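Local atomic coordinates of beta-1,4-mannanase (Aplysia kurodai, PDB entry 3VUP), a protein that probably hydrolyses internal beta-1,4-mannosidic linkages of mannan, as a TIM-barrel beta-1,4-mannanase of the sea hare's digestive fluid. Residues T70-P82 / L126-A140. Residues are numbered along the deposited sequence; the frame is centred on the assembly and turned at random.
Sequences TPAFNDQGFVTGP and LIKDQHKLQSYIDKA. With SO4 (sulfate ion), chain J; SO4 (sulfate ion), chain H.
The beta-hairpin 72-81, in the loop that follows barrel strand 58-65 of this TIM barrel, packs against helix 130-147, which follows barrel strand 105-112; strand 79-81 and helical segment 130-140 run almost parallel (3°). V79 holds the middle: its CB bond points at the helix, CG2 lies 3.8 Å from Y136 CB and CG1 reaches the methyl of A140, a residue small enough to let the strand come close. Beside them the P71 side chain, set by a cis peptide, crosses that of Y136 at about a right angle, P71 CG 3.7 Å from Y136 CD1. The Y136 hydroxyl is hydrogen-bonded to H64 NE2 of strand 58-65, tying this layer to the barrel.

S135 joins the two backbones. With OG between its own backbone N and carbonyl carbon, it can donate to K132 O one turn back and accept from V79 N (2.9 Å, N-H...O 163°), so the short hydroxyl fills both roles. Farther along, the hairpin turn is shaped by N74, whose OD1 takes F78 N and Q76 N from opposite faces of its amide plane. G77 has a positive phi, where a CB would jam against Q76 O and press on K132 NZ. D129 is the N-cap of the helix, its OD2 accepting from K132 N and weakly from H131 N. K132, fully extended beyond CG, reaches over to the turn: CG stands 3.7 Å from the F78 ring centroid, almost straight over it, a CH-pi contact that uses the aliphatic stem. K132 NZ donates to Q76 O at 3.0 Å, nearly in line with the C=O bond (160°).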
ATOM      1  N   THR A  70      -6.549  10.861  12.153  1.00  7.17           N
ATOM      2  CA  THR A  70      -5.114  10.867  12.428  1.00  6.83           C
ATOM      3  C   THR A  70      -4.366  11.236  11.156  1.00  6.28           C
ATOM      4  O   THR A  70      -4.881  11.046  10.063  1.00  6.53           O
ATOM      5  CB  THR A  70      -4.572   9.520  12.965  1.00  6.79           C
ATOM      6  OG1 THR A  70      -4.699   8.507  11.958  1.00  6.73           O
ATOM      7  CG2 THR A  70      -5.261   9.100  14.260  1.00  8.09           C
ATOM      8  N   PRO A  71      -3.162  11.802  11.284  1.00  6.34           N
ATOM      9  CA  PRO A  71      -2.575  12.325  12.522  1.00  6.72           C
ATOM     10  C   PRO A  71      -3.357  13.559  12.980  1.00  7.17           C
ATOM     11  O   PRO A  71      -4.314  13.960  12.315  1.00  7.72           O
ATOM     12  CB  PRO A  71      -1.168  12.720  12.080  1.00  7.42           C
ATOM     13  CG  PRO A  71      -1.364  13.156  10.665  1.00  6.88           C
ATOM     14  CD  PRO A  71      -2.367  12.180  10.103  1.00  6.65           C
ATOM     15  N   ALA A  72      -2.973  14.134  14.114  1.00  7.87           N
ATOM     16  CA  ALA A  72      -3.610  15.351  14.597  1.00  8.61           C
ATOM     17  C   ALA A  72      -2.987  16.570  13.925  1.00  8.05           C
ATOM     18  O   ALA A  72      -1.759  16.700  13.884  1.00  8.61           O
ATOM     19  CB  ALA A  72      -3.470  15.446  16.102  1.00  9.83           C
ATOM     20  N   PHE A  73      -3.836  17.458  13.411  1.00  8.99           N
ATOM     21  CA  PHE A  73      -3.388  18.685  12.756  1.00  9.79           C
ATOM     22  C   PHE A  73      -3.832  19.895  13.561  1.00 10.22           C
ATOM     23  O   PHE A  73      -4.918  19.885  14.144  1.00 11.65           O
ATOM     24  CB  PHE A  73      -4.025  18.826  11.371  1.00  9.31           C
ATOM     25  CG  PHE A  73      -3.567  17.814  10.365  1.00  9.55           C
ATOM     26  CD1 PHE A  73      -2.585  18.133   9.440  1.00  9.46           C
ATOM     27  CD2 PHE A  73      -4.143  16.557  10.320  1.00 10.23           C
ATOM     28  CE1 PHE A  73      -2.174  17.209   8.495  1.00 10.14           C
ATOM     29  CE2 PHE A  73      -3.744  15.629   9.372  1.00 10.34           C
ATOM     30  CZ  PHE A  73      -2.757  15.951   8.465  1.00 10.11           C
ATOM     31  N   ASN A  74      -3.019  20.949  13.573  1.00 10.87           N
ATOM     32  CA  ASN A  74      -3.506  22.223  14.078  1.00 12.39           C
ATOM     33  C   ASN A  74      -4.261  22.970  12.981  1.00 13.83           C
ATOM     34  O   ASN A  74      -4.329  22.508  11.839  1.00 13.60           O
ATOM     35  CB  ASN A  74      -2.395  23.071  14.727  1.00 13.22           C
ATOM     36  CG  ASN A  74      -1.337  23.562  13.740  1.00 13.51           C
ATOM     37  OD1 ASN A  74      -1.562  23.667  12.535  1.00 13.33           O
ATOM     38  ND2 ASN A  74      -0.172  23.903  14.277  1.00 14.62           N
ATOM     39  N   ASP A  75      -4.822  24.122  13.320  1.00 16.22           N
ATOM     40  CA  ASP A  75      -5.650  24.854  12.370  1.00 18.27           C
ATOM     41  C   ASP A  75      -4.870  25.386  11.170  1.00 18.28           C
ATOM     42  O   ASP A  75      -5.462  25.774  10.165  1.00 19.47           O
ATOM     43  CB  ASP A  75      -6.400  25.991  13.065  1.00 21.36           C
ATOM     44  CG  ASP A  75      -7.455  25.483  14.025  1.00 24.03           C
ATOM     45  OD1 ASP A  75      -7.839  24.299  13.911  1.00 25.09           O
ATOM     46  OD2 ASP A  75      -7.905  26.267  14.887  1.00 25.77           O
ATOM     47  N   GLN A  76      -3.547  25.399  11.274  1.00 18.22           N
ATOM     48  CA  GLN A  76      -2.701  25.861  10.181  1.00 18.87           C
ATOM     49  C   GLN A  76      -2.258  24.719   9.264  1.00 17.52           C
ATOM     50  O   GLN A  76      -1.643  24.952   8.226  1.00 18.07           O
ATOM     51  CB  GLN A  76      -1.481  26.616  10.719  1.00 21.05           C
ATOM     52  CG  GLN A  76      -1.808  27.958  11.369  1.00 23.47           C
ATOM     53  CD  GLN A  76      -2.473  27.814  12.728  1.00 25.61           C
ATOM     54  OE1 GLN A  76      -2.078  26.976  13.541  1.00 26.52           O
ATOM     55  NE2 GLN A  76      -3.495  28.624  12.976  1.00 26.66           N
ATOM     56  N   GLY A  77      -2.573  23.485   9.648  1.00 15.59           N
ATOM     57  CA  GLY A  77      -2.238  22.333   8.829  1.00 14.12           C
ATOM     58  C   GLY A  77      -0.916  21.664   9.161  1.00 12.25           C
ATOM     59  O   GLY A  77      -0.456  20.784   8.425  1.00 11.76           O
ATOM     60  N   PHE A  78      -0.298  22.071  10.266  1.00 11.32           N
ATOM     61  CA  PHE A  78       0.886  21.375  10.758  1.00 10.69           C
ATOM     62  C   PHE A  78       0.453  20.247  11.672  1.00 10.00           C
ATOM     63  O   PHE A  78      -0.562  20.346  12.354  1.00 10.49           O
ATOM     64  CB  PHE A  78       1.819  22.329  11.503  1.00 11.34           C
ATOM     65  CG  PHE A  78       2.485  23.331  10.609  1.00 12.70           C
ATOM     66  CD1 PHE A  78       3.763  23.110  10.127  1.00 13.21           C
ATOM     67  CD2 PHE A  78       1.824  24.487  10.234  1.00 13.65           C
ATOM     68  CE1 PHE A  78       4.373  24.029   9.296  1.00 14.46           C
ATOM     69  CE2 PHE A  78       2.430  25.410   9.403  1.00 14.60           C
ATOM     70  CZ  PHE A  78       3.705  25.179   8.934  1.00 14.95           C
ATOM     71  N   VAL A  79       1.223  19.167  11.683  1.00  9.15           N
ATOM     72  CA  VAL A  79       0.903  18.016  12.514  1.00  8.16           C
ATOM     73  C   VAL A  79       1.428  18.211  13.936  1.00  8.22           C
ATOM     74  O   VAL A  79       2.577  18.619  14.127  1.00  9.05           O
ATOM     75  CB  VAL A  79       1.458  16.726  11.881  1.00  7.95           C
ATOM     76  CG1 VAL A  79       1.308  15.542  12.822  1.00  8.02           C
ATOM     77  CG2 VAL A  79       0.755  16.469  10.560  1.00  8.53           C
ATOM     78  N   THR A  80       0.578  17.928  14.924  1.00  8.43           N
ATOM     79  CA  THR A  80       0.953  18.082  16.327  1.00  8.81           C
ATOM     80  C   THR A  80       1.340  16.782  17.013  1.00  8.80           C
ATOM     81  O   THR A  80       2.035  16.799  18.027  1.00  9.46           O
ATOM     82  CB  THR A  80      -0.171  18.746  17.151  1.00  9.10           C
ATOM     83  OG1 THR A  80      -1.341  17.915  17.140  1.00  9.35           O
ATOM     84  CG2 THR A  80      -0.512  20.106  16.582  1.00 10.10           C
ATOM     85  N   GLY A  81       0.881  15.660  16.471  1.00  7.87           N
ATOM     86  CA  GLY A  81       1.138  14.372  17.082  1.00  8.00           C
ATOM     87  C   GLY A  81       0.390  13.285  16.340  1.00  7.49           C
ATOM     88  O   GLY A  81      -0.323  13.567  15.375  1.00  7.30           O
ATOM     89  N   PRO A  82       0.541  12.033  16.783  1.00  7.47           N
ATOM     90  CA  PRO A  82      -0.100  10.903  16.099  1.00  7.89           C
ATOM     91  C   PRO A  82      -1.626  10.943  16.187  1.00  8.41           C
ATOM     92  O   PRO A  82      -2.315  10.447  15.294  1.00  8.45           O
ATOM     93  CB  PRO A  82       0.465   9.678  16.837  1.00  8.39           C
ATOM     94  CG  PRO A  82       1.722  10.162  17.472  1.00  9.47           C
ATOM     95  CD  PRO A  82       1.448  11.584  17.855  1.00  7.84           C
ATOM     96  N   LEU A 126       0.580  18.604   3.271  1.00  8.32           N
ATOM     97  CA  LEU A 126       1.738  17.732   3.425  1.00  8.19           C
ATOM     98  C   LEU A 126       2.421  17.467   2.088  1.00  8.01           C
ATOM     99  O   LEU A 126       3.641  17.299   2.022  1.00  9.18           O
ATOM    100  CB  LEU A 126       1.336  16.404   4.059  1.00  8.24           C
ATOM    101  CG  LEU A 126       0.688  16.471   5.437  1.00  8.53           C
ATOM    102  CD1 LEU A 126       0.479  15.056   5.950  1.00  9.11           C
ATOM    103  CD2 LEU A 126       1.533  17.280   6.411  1.00  8.96           C
ATOM    104  N   ILE A 127       1.631  17.414   1.020  1.00  7.77           N
ATOM    105  CA  ILE A 127       2.178  17.179  -0.311  1.00  8.64           C
ATOM    106  C   ILE A 127       2.875  18.427  -0.855  1.00  9.96           C
ATOM    107  O   ILE A 127       3.937  18.337  -1.478  1.00 11.28           O
ATOM    108  CB  ILE A 127       1.077  16.708  -1.280  1.00  8.22           C
ATOM    109  CG1 ILE A 127       0.541  15.344  -0.833  1.00  8.64           C
ATOM    110  CG2 ILE A 127       1.597  16.638  -2.708  1.00  8.59           C
ATOM    111  CD1 ILE A 127      -0.746  14.929  -1.524  1.00  9.57           C
ATOM    112  N   LYS A 128       2.288  19.592  -0.604  1.00 10.16           N
ATOM    113  CA  LYS A 128       2.789  20.816  -1.211  1.00 11.36           C
ATOM    114  C   LYS A 128       3.822  21.586  -0.379  1.00 11.66           C
ATOM    115  O   LYS A 128       4.664  22.276  -0.952  1.00 13.20           O
ATOM    116  CB  LYS A 128       1.627  21.737  -1.600  1.00 13.22           C
ATOM    117  CG  LYS A 128       0.771  21.190  -2.729  1.00 15.73           C
ATOM    118  CD  LYS A 128      -0.332  22.160  -3.118  1.00 18.05           C
ATOM    119  CE  LYS A 128      -1.157  21.605  -4.271  1.00 20.93           C
ATOM    120  NZ  LYS A 128      -2.448  22.326  -4.452  1.00 23.06           N
ATOM    121  N   ASP A 129       3.756  21.463   0.947  1.00 11.25           N
ATOM    122  CA  ASP A 129       4.529  22.301   1.867  1.00 11.53           C
ATOM    123  C   ASP A 129       5.531  21.440   2.635  1.00 11.03           C
ATOM    124  O   ASP A 129       5.150  20.578   3.429  1.00 10.87           O
ATOM    125  CB  ASP A 129       3.562  23.019   2.826  1.00 13.26           C
ATOM    126  CG  ASP A 129       4.247  24.028   3.748  1.00 14.86           C
ATOM    127  OD1 ASP A 129       3.670  25.119   3.946  1.00 16.80           O
ATOM    128  OD2 ASP A 129       5.328  23.739   4.301  1.00 15.06           O
ATOM    129  N   GLN A 130       6.816  21.677   2.387  1.00 11.37           N
ATOM    130  CA  GLN A 130       7.883  20.891   3.004  1.00 12.40           C
ATOM    131  C   GLN A 130       7.901  20.992   4.526  1.00 11.09           C
ATOM    132  O   GLN A 130       8.226  20.027   5.216  1.00 10.99           O
ATOM    133  CB  GLN A 130       9.250  21.304   2.447  1.00 15.50           C
ATOM    134  CG  GLN A 130       9.469  20.966   0.981  1.00 19.16           C
ATOM    135  CD  GLN A 130      10.905  21.206   0.536  1.00 22.47           C
ATOM    136  OE1 GLN A 130      11.296  20.835  -0.571  1.00 24.36           O
ATOM    137  NE2 GLN A 130      11.696  21.824   1.403  1.00 23.05           N
ATOM    138  N   HIS A 131       7.559  22.158   5.056  1.00 11.10           N
ATOM    139  CA  HIS A 131       7.552  22.323   6.502  1.00 11.03           C
ATOM    140  C   HIS A 131       6.424  21.544   7.155  1.00  9.55           C
ATOM    141  O   HIS A 131       6.601  20.955   8.225  1.00  9.71           O
ATOM    142  CB  HIS A 131       7.492  23.802   6.874  1.00 13.15           C
ATOM    143  CG  HIS A 131       8.637  24.595   6.324  1.00 16.34           C
ATOM    144  ND1 HIS A 131       9.935  24.418   6.750  1.00 18.18           N
ATOM    145  CD2 HIS A 131       8.682  25.550   5.366  1.00 18.24           C
ATOM    146  CE1 HIS A 131      10.729  25.241   6.090  1.00 19.14           C
ATOM    147  NE2 HIS A 131       9.994  25.935   5.240  1.00 19.26           N
ATOM    148  N   LYS A 132       5.265  21.532   6.508  1.00  9.23           N
ATOM    149  CA  LYS A 132       4.156  20.733   7.008  1.00  9.28           C
ATOM    150  C   LYS A 132       4.492  19.239   6.956  1.00  8.02           C
ATOM    151  O   LYS A 132       4.260  18.510   7.923  1.00  8.03           O
ATOM    152  CB  LYS A 132       2.860  21.073   6.270  1.00 10.31           C
ATOM    153  CG  LYS A 132       2.404  22.505   6.533  1.00 11.91           C
ATOM    154  CD  LYS A 132       1.111  22.846   5.819  1.00 13.10           C
ATOM    155  CE  LYS A 132       0.697  24.282   6.112  1.00 15.09           C
ATOM    156  NZ  LYS A 132      -0.601  24.625   5.470  1.00 16.98           N
ATOM    157  N   LEU A 133       5.055  18.789   5.841  1.00  8.07           N
ATOM    158  CA  LEU A 133       5.480  17.404   5.734  1.00  7.85           C
ATOM    159  C   LEU A 133       6.481  17.034   6.831  1.00  7.82           C
ATOM    160  O   LEU A 133       6.366  15.969   7.450  1.00  7.87           O
ATOM    161  CB  LEU A 133       6.080  17.140   4.358  1.00  8.44           C
ATOM    162  CG  LEU A 133       6.582  15.716   4.127  1.00  8.73           C
ATOM    163  CD1 LEU A 133       5.480  14.688   4.397  1.00  9.30           C
ATOM    164  CD2 LEU A 133       7.099  15.589   2.709  1.00  9.20           C
ATOM    165  N   GLN A 134       7.461  17.897   7.084  1.00  8.31           N
ATOM    166  CA  GLN A 134       8.428  17.593   8.134  1.00  9.22           C
ATOM    167  C   GLN A 134       7.760  17.452   9.505  1.00  8.03           C
ATOM    168  O   GLN A 134       8.174  16.617  10.311  1.00  8.25           O
ATOM    169  CB  GLN A 134       9.565  18.618   8.181  1.00 11.61           C
ATOM    170  CG  GLN A 134      10.777  18.138   8.984  1.00 14.89           C
ATOM    171  CD  GLN A 134      11.412  16.862   8.430  1.00 18.25           C
ATOM    172  OE1 GLN A 134      11.565  16.699   7.216  1.00 20.17           O
ATOM    173  NE2 GLN A 134      11.786  15.953   9.324  1.00 19.15           N
ATOM    174  N   SER A 135       6.726  18.251   9.768  1.00  8.39           N
ATOM    175  CA  SER A 135       5.987  18.111  11.025  1.00  8.77           C
ATOM    176  C   SER A 135       5.271  16.764  11.123  1.00  7.65           C
ATOM    177  O   SER A 135       5.241  16.159  12.191  1.00  7.63           O
ATOM    178  CB  SER A 135       5.031  19.290  11.286  1.00  9.51           C
ATOM    179  OG  SER A 135       3.866  19.255  10.480  1.00  9.47           O
ATOM    180  N   TYR A 136       4.708  16.280  10.018  1.00  7.12           N
ATOM    181  CA  TYR A 136       4.126  14.940  10.025  1.00  6.83           C
ATOM    182  C   TYR A 136       5.187  13.901  10.373  1.00  6.42           C
ATOM    183  O   TYR A 136       4.979  13.016  11.218  1.00  6.83           O
ATOM    184  CB  TYR A 136       3.464  14.578   8.677  1.00  6.86           C
ATOM    185  CG  TYR A 136       3.068  13.121   8.655  1.00  6.66           C
ATOM    186  CD1 TYR A 136       2.129  12.636   9.559  1.00  6.79           C
ATOM    187  CD2 TYR A 136       3.669  12.213   7.782  1.00  6.97           C
ATOM    188  CE1 TYR A 136       1.782  11.300   9.590  1.00  6.84           C
ATOM    189  CE2 TYR A 136       3.320  10.870   7.803  1.00  6.97           C
ATOM    190  CZ  TYR A 136       2.379  10.422   8.709  1.00  6.48           C
ATOM    191  OH  TYR A 136       2.062   9.081   8.732  1.00  7.07           O
ATOM    192  N   ILE A 137       6.329  14.006   9.708  1.00  6.94           N
ATOM    193  CA  ILE A 137       7.401  13.050   9.901  1.00  7.12           C
ATOM    194  C   ILE A 137       7.905  13.049  11.341  1.00  6.82           C
ATOM    195  O   ILE A 137       8.036  11.991  11.964  1.00  7.19           O
ATOM    196  CB  ILE A 137       8.513  13.323   8.896  1.00  8.08           C
ATOM    197  CG1 ILE A 137       8.028  12.912   7.499  1.00  9.59           C
ATOM    198  CG2 ILE A 137       9.791  12.587   9.290  1.00  8.95           C
ATOM    199  CD1 ILE A 137       8.945  13.314   6.385  1.00 10.18           C
ATOM    200  N   ASP A 138       8.149  14.236  11.886  1.00  7.37           N
ATOM    201  CA  ASP A 138       8.741  14.336  13.213  1.00  8.02           C
ATOM    202  C   ASP A 138       7.747  14.088  14.346  1.00  7.96           C
ATOM    203  O   ASP A 138       8.084  13.459  15.345  1.00  8.67           O
ATOM    204  CB  ASP A 138       9.434  15.687  13.387  1.00 10.07           C
ATOM    205  CG  ASP A 138      10.682  15.812  12.541  1.00 13.24           C
ATOM    206  OD1 ASP A 138      11.206  14.769  12.098  1.00 15.31           O
ATOM    207  OD2 ASP A 138      11.150  16.950  12.329  1.00 15.17           O
ATOM    208  N   LYS A 139       6.522  14.572  14.187  1.00  7.36           N
ATOM    209  CA  LYS A 139       5.545  14.512  15.272  1.00  7.81           C
ATOM    210  C   LYS A 139       4.639  13.279  15.252  1.00  7.59           C
ATOM    211  O   LYS A 139       4.036  12.944  16.276  1.00  7.71           O
ATOM    212  CB  LYS A 139       4.686  15.780  15.298  1.00  8.81           C
ATOM    213  CG  LYS A 139       5.447  17.041  15.655  1.00 11.88           C
ATOM    214  CD  LYS A 139       5.755  17.080  17.146  1.00 15.84           C
ATOM    215  CE  LYS A 139       6.223  18.455  17.596  1.00 19.02           C
ATOM    216  NZ  LYS A 139       6.092  18.616  19.075  1.00 21.02           N
ATOM    217  N   ALA A 140       4.518  12.625  14.099  1.00  7.14           N
ATOM    218  CA  ALA A 140       3.623  11.474  13.979  1.00  6.94           C
ATOM    219  C   ALA A 140       4.285  10.221  13.420  1.00  6.69           C
ATOM    220  O   ALA A 140       4.223   9.167  14.040  1.00  6.80           O
ATOM    221  CB  ALA A 140       2.368  11.830  13.181  1.00  6.98           C
TER
HETATM  222  S   SO4 J 408       9.905  27.962   2.345  1.00 36.87           S
HETATM  223  O1  SO4 J 408      11.016  27.691   3.256  1.00 37.07           O
HETATM  224  O2  SO4 J 408       9.087  26.759   2.207  1.00 37.30           O
HETATM  225  O3  SO4 J 408       9.090  29.050   2.883  1.00 36.89           O
HETATM  226  O4  SO4 J 408      10.430  28.339   1.036  1.00 35.86           O
HETATM  227  S   SO4 H 406      15.240  13.985   8.771  1.00 19.37           S
HETATM  228  O1  SO4 H 406      13.944  14.659   8.749  1.00 21.82           O
HETATM  229  O2  SO4 H 406      15.793  13.885   7.414  1.00 15.49           O
HETATM  230  O3  SO4 H 406      16.175  14.732   9.607  1.00 20.75           O
HETATM  231  O4  SO4 H 406      15.069  12.645   9.332  1.00 19.91           O
HETATM  232  O   HOH W   1       3.384  19.238  18.752  1.00 23.06           O